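Local coordinates for transcriptional regulator, GntR family (PDB 3SXM), which probably regulates transcription by binding specific DNA sites, this chain being its metal-free, all-helical FCD domain, the part that binds zinc, at residues Ile8-Glu13 with Trp83-Leu88; Phe66-Ala69 with Ile75-Leu78. The protein carries 3 engineered substitutions. One frame throughout, in Å; residues are numbered along the deposited sequence.

Contact 1: residues Ile8-Glu13 with Trp83-Leu88; sequences IRETIE and WDRIDL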
ATOM      1  N   ILE A   8      10.815  12.950  -3.634  1.00 14.00           N
ATOM      2  CA  ILE A   8      10.195  13.263  -2.368  1.00 14.20           C
ATOM      3  C   ILE A   8       8.738  12.879  -2.391  1.00 14.78           C
ATOM      4  O   ILE A   8       8.263  12.188  -1.502  1.00 13.20           O
ATOM      5  CB  ILE A   8      10.397  14.780  -2.062  1.00 15.58           C
ATOM      6  CG1 ILE A   8      11.858  15.052  -1.755  1.00 18.72           C
ATOM      7  CG2 ILE A   8       9.482  15.215  -0.868  1.00 17.97           C
ATOM      8  CD1 ILE A   8      12.272  16.527  -1.972  1.00 20.49           C
ATOM      9  N   ARG A   9       8.018  13.262  -3.432  1.00 14.09           N
ATOM     10  CA  ARG A   9       6.595  12.984  -3.560  1.00 14.12           C
ATOM     11  C   ARG A   9       6.349  11.484  -3.630  1.00 15.63           C
ATOM     12  O   ARG A   9       5.370  10.970  -3.030  1.00 15.84           O
ATOM     13  CB  ARG A   9       6.017  13.691  -4.773  1.00 15.67           C
ATOM     14  CG  ARG A   9       5.954  15.234  -4.633  1.00 18.96           C
ATOM     15  CD  ARG A   9       4.967  15.792  -5.662  1.00 24.18           C
ATOM     16  NE  ARG A   9       4.939  17.254  -5.715  1.00 26.23           N
ATOM     17  CZ  ARG A   9       4.311  18.053  -4.863  1.00 41.66           C
ATOM     18  NH1 ARG A   9       3.656  17.566  -3.821  1.00 33.27           N
ATOM     19  NH2 ARG A   9       4.371  19.367  -5.059  1.00 36.95           N
ATOM     20  N   GLU A  10       7.233  10.778  -4.309  1.00 12.88           N
ATOM     21  CA  GLU A  10       7.081   9.324  -4.441  1.00 12.72           C
ATOM     22  C   GLU A  10       7.208   8.691  -3.086  1.00 12.64           C
ATOM     23  O   GLU A  10       6.520   7.705  -2.781  1.00 13.22           O
ATOM     24  CB  GLU A  10       8.092   8.678  -5.385  1.00 13.32           C
ATOM     25  CG  GLU A  10       7.835   8.893  -6.846  1.00 15.25           C
ATOM     26  CD  GLU A  10       8.898   8.262  -7.727  1.00 17.57           C
ATOM     27  OE1 GLU A  10       9.934   7.827  -7.176  1.00 24.38           O
ATOM     28  OE2 GLU A  10       8.717   8.258  -8.951  1.00 20.48           O
ATOM     29  N   THR A  11       8.118   9.184  -2.279  1.00 12.71           N
ATOM     30  CA  THR A  11       8.370   8.646  -0.940  1.00 10.52           C
ATOM     31  C   THR A  11       7.144   8.833  -0.052  1.00 14.13           C
ATOM     32  O   THR A  11       6.683   7.893   0.596  1.00 12.95           O
ATOM     33  CB  THR A  11       9.629   9.354  -0.311  1.00 10.78           C
ATOM     34  OG1 THR A  11      10.763   9.206  -1.152  1.00 13.21           O
ATOM     35  CG2 THR A  11       9.951   8.707   0.994  1.00 13.66           C
ATOM     36  N   ILE A  12       6.617  10.035   0.001  1.00 12.00           N
ATOM     37  CA  ILE A  12       5.460  10.330   0.809  1.00 13.34           C
ATOM     38  C   ILE A  12       4.250   9.516   0.335  1.00 15.96           C
ATOM     39  O   ILE A  12       3.517   8.971   1.154  1.00 13.32           O
ATOM     40  CB  ILE A  12       5.173  11.808   0.791  1.00 14.23           C
ATOM     41  CG1 ILE A  12       6.328  12.598   1.460  1.00 17.78           C
ATOM     42  CG2 ILE A  12       3.829  12.080   1.449  1.00 16.84           C
ATOM     43  CD1 ILE A  12       6.487  12.371   2.944  1.00 23.03           C
ATOM     44  N   GLU A  13       4.035   9.411  -0.980  1.00 12.69           N
ATOM     45  CA  GLU A  13       2.875   8.669  -1.495  1.00 11.71           C
ATOM     46  C   GLU A  13       3.021   7.199  -1.082  1.00 12.42           C
ATOM     47  O   GLU A  13       2.012   6.576  -0.725  1.00 11.88           O
ATOM     48  CB  GLU A  13       2.766   8.780  -2.993  1.00 13.05           C
ATOM     49  CG  GLU A  13       1.613   7.959  -3.567  1.00 15.95           C
ATOM     50  CD  GLU A  13       1.374   8.172  -5.049  1.00 15.94           C
ATOM     51  OE1 GLU A  13       2.358   8.221  -5.838  1.00 19.95           O
ATOM     52  OE2 GLU A  13       0.197   8.343  -5.447  1.00 17.91           O
ATOM     53  N   TRP A  83      13.133   2.329   4.450  1.00 14.42           N
ATOM     54  CA  TRP A  83      13.313   3.195   5.601  1.00 12.89           C
ATOM     55  C   TRP A  83      14.427   4.205   5.412  1.00 15.19           C
ATOM     56  O   TRP A  83      14.187   5.365   5.764  1.00 14.02           O
ATOM     57  CB  TRP A  83      13.511   2.411   6.947  1.00 14.45           C
ATOM     58  CG  TRP A  83      13.734   3.404   8.013  1.00 16.82           C
ATOM     59  CD1 TRP A  83      14.922   3.735   8.539  1.00 18.96           C
ATOM     60  CD2 TRP A  83      12.765   4.297   8.567  1.00 14.44           C
ATOM     61  NE1 TRP A  83      14.781   4.776   9.415  1.00 18.62           N
ATOM     62  CE2 TRP A  83      13.466   5.160   9.432  1.00 17.81           C
ATOM     63  CE3 TRP A  83      11.384   4.475   8.383  1.00 17.62           C
ATOM     64  CZ2 TRP A  83      12.817   6.173  10.162  1.00 17.52           C
ATOM     65  CZ3 TRP A  83      10.737   5.459   9.119  1.00 20.99           C
ATOM     66  CH2 TRP A  83      11.470   6.314   9.982  1.00 18.99           C
ATOM     67  N   ASP A  84      15.552   3.825   4.864  1.00 13.91           N
ATOM     68  CA  ASP A  84      16.651   4.800   4.692  1.00 14.21           C
ATOM     69  C   ASP A  84      16.203   5.913   3.791  1.00 15.06           C
ATOM     70  O   ASP A  84      16.580   7.083   4.009  1.00 16.15           O
ATOM     71  CB  ASP A  84      17.911   4.134   4.201  1.00 15.38           C
ATOM     72  CG  ASP A  84      18.662   3.420   5.299  1.00 22.73           C
ATOM     73  OD1 ASP A  84      18.347   3.643   6.488  1.00 24.58           O
ATOM     74  OD2 ASP A  84      19.556   2.601   4.963  1.00 29.68           O
ATOM     75  N   ARG A  85      15.419   5.618   2.776  1.00 12.86           N
ATOM     76  CA  ARG A  85      14.871   6.652   1.892  1.00 12.42           C
ATOM     77  C   ARG A  85      13.866   7.554   2.625  1.00 14.19           C
ATOM     78  O   ARG A  85      13.901   8.795   2.531  1.00 13.65           O
ATOM     79  CB  ARG A  85      14.234   5.970   0.654  1.00 15.35           C
ATOM     80  CG  ARG A  85      13.481   6.919  -0.226  1.00 16.95           C
ATOM     81  CD  ARG A  85      13.273   6.339  -1.596  1.00 15.10           C
ATOM     82  NE  ARG A  85      12.394   7.184  -2.370  1.00 14.18           N
ATOM     83  CZ  ARG A  85      12.177   7.056  -3.672  1.00 16.03           C
ATOM     84  NH1 ARG A  85      12.772   6.056  -4.369  1.00 15.38           N
ATOM     85  NH2 ARG A  85      11.373   7.920  -4.303  1.00 16.31           N
ATOM     86  N   ILE A  86      12.966   6.958   3.397  1.00 11.62           N
ATOM     87  CA  ILE A  86      12.045   7.687   4.249  1.00 11.09           C
ATOM     88  C   ILE A  86      12.834   8.644   5.165  1.00 11.77           C
ATOM     89  O   ILE A  86      12.454   9.821   5.324  1.00 13.76           O
ATOM     90  CB  ILE A  86      11.160   6.734   5.091  1.00 11.76           C
ATOM     91  CG1 ILE A  86      10.193   5.977   4.176  1.00 12.41           C
ATOM     92  CG2 ILE A  86      10.465   7.494   6.200  1.00 12.12           C
ATOM     93  CD1 ILE A  86       9.330   4.956   4.868  1.00 11.79           C
ATOM     94  N   ASP A  87      13.921   8.135   5.756  1.00 13.81           N
ATOM     95  CA  ASP A  87      14.705   8.855   6.747  1.00 14.27           C
ATOM     96  C   ASP A  87      15.433   9.999   6.051  1.00 15.36           C
ATOM     97  O   ASP A  87      15.566  11.075   6.625  1.00 15.72           O
ATOM     98  CB  ASP A  87      15.692   7.905   7.419  1.00 15.84           C
ATOM     99  CG  ASP A  87      16.145   8.332   8.801  1.00 18.81           C
ATOM    100  OD1 ASP A  87      15.610   9.287   9.373  1.00 19.35           O
ATOM    101  OD2 ASP A  87      17.026   7.622   9.330  1.00 20.05           O
ATOM    102  N   LEU A  88      15.954   9.785   4.838  1.00 13.79           N
ATOM    103  CA  LEU A  88      16.603  10.865   4.069  1.00 13.26           C
ATOM    104  C   LEU A  88      15.597  11.988   3.905  1.00 14.87           C
ATOM    105  O   LEU A  88      15.901  13.186   4.179  1.00 15.89           O
ATOM    106  CB  LEU A  88      17.081  10.324   2.721  1.00 13.67           C
ATOM    107  CG  LEU A  88      17.736  11.240   1.728  1.00 14.82           C
ATOM    108  CD1 LEU A  88      18.333  10.482   0.619  1.00 18.18           C
ATOM    109  CD2 LEU A  88      16.915  12.363   1.147  1.00 23.64           C
TER
HETATM  110  O   HOH W   1      12.088   5.960  -7.158  0.92 19.67           O
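OG1 of T11 is gripped from two sides of the sequence. It accepts from NE of R85 at 2.9 Å, a nearly straight bond (170° at the hydrogen) that lies in the guanidinium plane. It is also hydrogen-bonded to the carbonyl O of F7, one turn back. NH2 of R85 reaches OE1 of E10 at 3.2 Å in a salt bridge, meeting the anti lone pair of that oxygen. The carboxylate and the guanidinium are nearly coplanar. The other oxygen of E10, OE2, has a salt bridge to K6 and accepts from N of E73 of the second subunit. A water in the guanidinium plane bridges the pair, donating to E10 OE1 and accepting from R85 NH1. NH2 also bonds to F7 O. Bonds from NE, NH1 and NH2, all from one flat group, would hold it against rotation.

The contact joins helix 5-25 to helix 73-90 of the all-helical FCD domain. The axes of the short segments come within 10.0 Å and cross at -119°, steeply rather than side by side. The R85 chain runs straight from CG to NE, with CG anti to the backbone N (chi1 172°), and this carries the charge across to the other helix.

T11 has a second use: its CG2 packs on I86, 4.0 Å from CA and 4.2 Å from CG1. I86 lies about 6 Å, side chain to side chain, from D59, a zinc ligand in another structure of this protein; no metal is bound here. L74 of the second subunit packs on R85.

Contact 2: residues Phe66-Ala69 with Ile75-Leu78; sequences FIRA and IISL
The side chains of I67 and I76 slide past each other in opposite directions. The branch methyl CG2 of I67 does the touching. It lies 3.8 Å from CA of I76 and 4.0 Å from CG1 of the same residue. The same methyl also meets CG2 of I75, at 4.1 Å. One methyl of the first helix thus sits against two successive residues of the second. CG1 of I76 also rests on the carbonyl O of I67, at 3.8 Å.

The side chains of R68 and I76 cross at about a right angle. CG2 of I76 sits over the centre of one guanidinium face, 3.9 Å above the plane. CD1 of I76 touches NH1 of R68 at 3.9 Å. The arginine starts away from the partner helix, but its chain bends at chi2 (69°) and chi3 (67°), which folds the flat group back over the isoleucine. R68 is modelled in two conformers, so this cover holds for one of them.

Between the segments, the I67 carbonyl O accepts from S70 OG, and N72 OD1 accepts from I75 N. These bonds lie in the short turn and probably help to set it. The contact therefore joins the end of helix 51-68 to the start of helix 73-90, two consecutive helices linked by that turn. M18 and C22 of helix 5-25 pack on I67, M18 also touches I75, and T14 of the second subunit packs on I75.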
ATOM      1  N   PHE A  66       2.723   1.289  13.188  1.00 13.78           N
ATOM      2  CA  PHE A  66       1.497   1.109  12.365  1.00 12.84           C
ATOM      3  C   PHE A  66       1.755  -0.093  11.459  1.00 14.58           C
ATOM      4  O   PHE A  66       0.901  -0.972  11.291  1.00 13.60           O
ATOM      5  CB  PHE A  66       1.194   2.338  11.523  1.00 13.97           C
ATOM      6  CG  PHE A  66       0.862   3.592  12.323  1.00 14.10           C
ATOM      7  CD1 PHE A  66       0.381   3.540  13.612  1.00 13.16           C
ATOM      8  CD2 PHE A  66       1.087   4.834  11.752  1.00 17.78           C
ATOM      9  CE1 PHE A  66       0.095   4.714  14.344  1.00 14.80           C
ATOM     10  CE2 PHE A  66       0.776   5.991  12.490  1.00 16.90           C
ATOM     11  CZ  PHE A  66       0.289   5.898  13.739  1.00 15.49           C
ATOM     12  N   ILE A  67       2.930  -0.111  10.875  1.00 11.68           N
ATOM     13  CA  ILE A  67       3.310  -1.176   9.904  1.00 12.04           C
ATOM     14  C   ILE A  67       3.424  -2.519  10.634  1.00 12.13           C
ATOM     15  O   ILE A  67       2.887  -3.569  10.168  1.00 13.18           O
ATOM     16  CB  ILE A  67       4.612  -0.818   9.226  1.00 11.60           C
ATOM     17  CG1 ILE A  67       4.463   0.465   8.402  1.00 12.80           C
ATOM     18  CG2 ILE A  67       5.179  -1.983   8.387  1.00 13.61           C
ATOM     19  CD1 ILE A  67       3.619   0.356   7.139  1.00 13.72           C
ATOM     20  N   ARG A  68       4.097  -2.516  11.784  0.50 17.54           N
ATOM     21  CA  ARG A  68       4.361  -3.729  12.541  0.50  8.81           C
ATOM     22  C   ARG A  68       3.062  -4.405  12.995  0.50 11.17           C
ATOM     23  O   ARG A  68       2.997  -5.638  13.034  0.50 14.73           O
ATOM     24  CB  ARG A  68       5.300  -3.425  13.729  0.50 16.03           C
ATOM     25  CG  ARG A  68       5.508  -4.554  14.703  0.50 13.81           C
ATOM     26  CD  ARG A  68       6.278  -5.682  14.159  0.50 29.98           C
ATOM     27  NE  ARG A  68       7.670  -5.350  13.873  0.50 41.54           N
ATOM     28  CZ  ARG A  68       8.568  -6.235  13.465  0.50 24.81           C
ATOM     29  NH1 ARG A  68       8.224  -7.499  13.308  0.50 35.23           N
ATOM     30  NH2 ARG A  68       9.813  -5.856  13.231  0.50 34.27           N
ATOM     31  N   ALA A  69       2.030  -3.623  13.305  1.00 12.89           N
ATOM     32  CA  ALA A  69       0.769  -4.120  13.830  1.00 13.42           C
ATOM     33  C   ALA A  69       0.059  -5.021  12.801  1.00 13.10           C
ATOM     34  O   ALA A  69      -0.788  -5.801  13.181  1.00 15.32           O
ATOM     35  CB  ALA A  69      -0.137  -2.925  14.272  1.00 14.66           C
ATOM     36  N   ILE A  75       5.060  -6.906   4.295  1.00 11.75           N
ATOM     37  CA  ILE A  75       4.833  -5.455   4.421  1.00 10.01           C
ATOM     38  C   ILE A  75       5.892  -4.845   5.306  1.00 10.97           C
ATOM     39  O   ILE A  75       6.478  -3.813   4.951  1.00 12.31           O
ATOM     40  CB  ILE A  75       3.412  -5.134   4.898  1.00 11.73           C
ATOM     41  CG1 ILE A  75       2.412  -5.563   3.847  1.00 13.36           C
ATOM     42  CG2 ILE A  75       3.298  -3.637   5.151  1.00 12.52           C
ATOM     43  CD1 ILE A  75       0.934  -5.387   4.260  1.00 14.15           C
ATOM     44  N   ILE A  76       6.176  -5.478   6.430  1.00 12.51           N
ATOM     45  CA  ILE A  76       7.212  -5.040   7.377  1.00 11.13           C
ATOM     46  C   ILE A  76       8.544  -4.959   6.668  1.00 13.32           C
ATOM     47  O   ILE A  76       9.278  -3.968   6.819  1.00 13.60           O
ATOM     48  CB  ILE A  76       7.253  -5.921   8.617  1.00 14.15           C
ATOM     49  CG1 ILE A  76       5.946  -5.770   9.433  1.00 13.70           C
ATOM     50  CG2 ILE A  76       8.458  -5.615   9.487  1.00 14.14           C
ATOM     51  CD1 ILE A  76       5.693  -6.860  10.451  1.00 14.87           C
ATOM     52  N   SER A  77       8.890  -5.979   5.884  1.00 12.79           N
ATOM     53  CA  SER A  77      10.177  -6.024   5.220  1.00 11.95           C
ATOM     54  C   SER A  77      10.261  -4.969   4.123  1.00 13.37           C
ATOM     55  O   SER A  77      11.346  -4.372   3.933  1.00 15.47           O
ATOM     56  CB  SER A  77      10.449  -7.444   4.662  1.00 17.71           C
ATOM     57  OG  SER A  77       9.744  -7.721   3.489  1.00 27.05           O
ATOM     58  N   LEU A  78       9.170  -4.664   3.434  1.00 12.73           N
ATOM     59  CA  LEU A  78       9.198  -3.639   2.380  1.00 12.10           C
ATOM     60  C   LEU A  78       9.374  -2.281   3.019  1.00 12.02           C
ATOM     61  O   LEU A  78      10.121  -1.435   2.499  1.00 12.24           O
ATOM     62  CB  LEU A  78       7.902  -3.685   1.541  1.00 12.43           C
ATOM     63  CG  LEU A  78       7.740  -4.953   0.699  1.00 12.16           C
ATOM     64  CD1 LEU A  78       6.382  -4.919   0.088  1.00 16.91           C
ATOM     65  CD2 LEU A  78       8.779  -5.030  -0.388  1.00 17.40           C
TER

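Overall arrangement
The two contacts share helix 73-90. Contact 2 uses its beginning, contact 1 its later turns. Their centres are 15 Å apart and their nearest atoms about 5 Å, without touching. In chain order, 8-13 comes first, then 66-69, 75-78 and 83-88. Contact 2 is thus a local join between consecutive helices, whereas contact 1 brings the first long helix back onto the same helix. All four segments belong to the FCD domain, and both contacts reach the second subunit. I86 lies about 7 Å and I67 about 6 Å from H63, side chain to side chain, a zinc ligand in another structure of this protein; no metal is bound here.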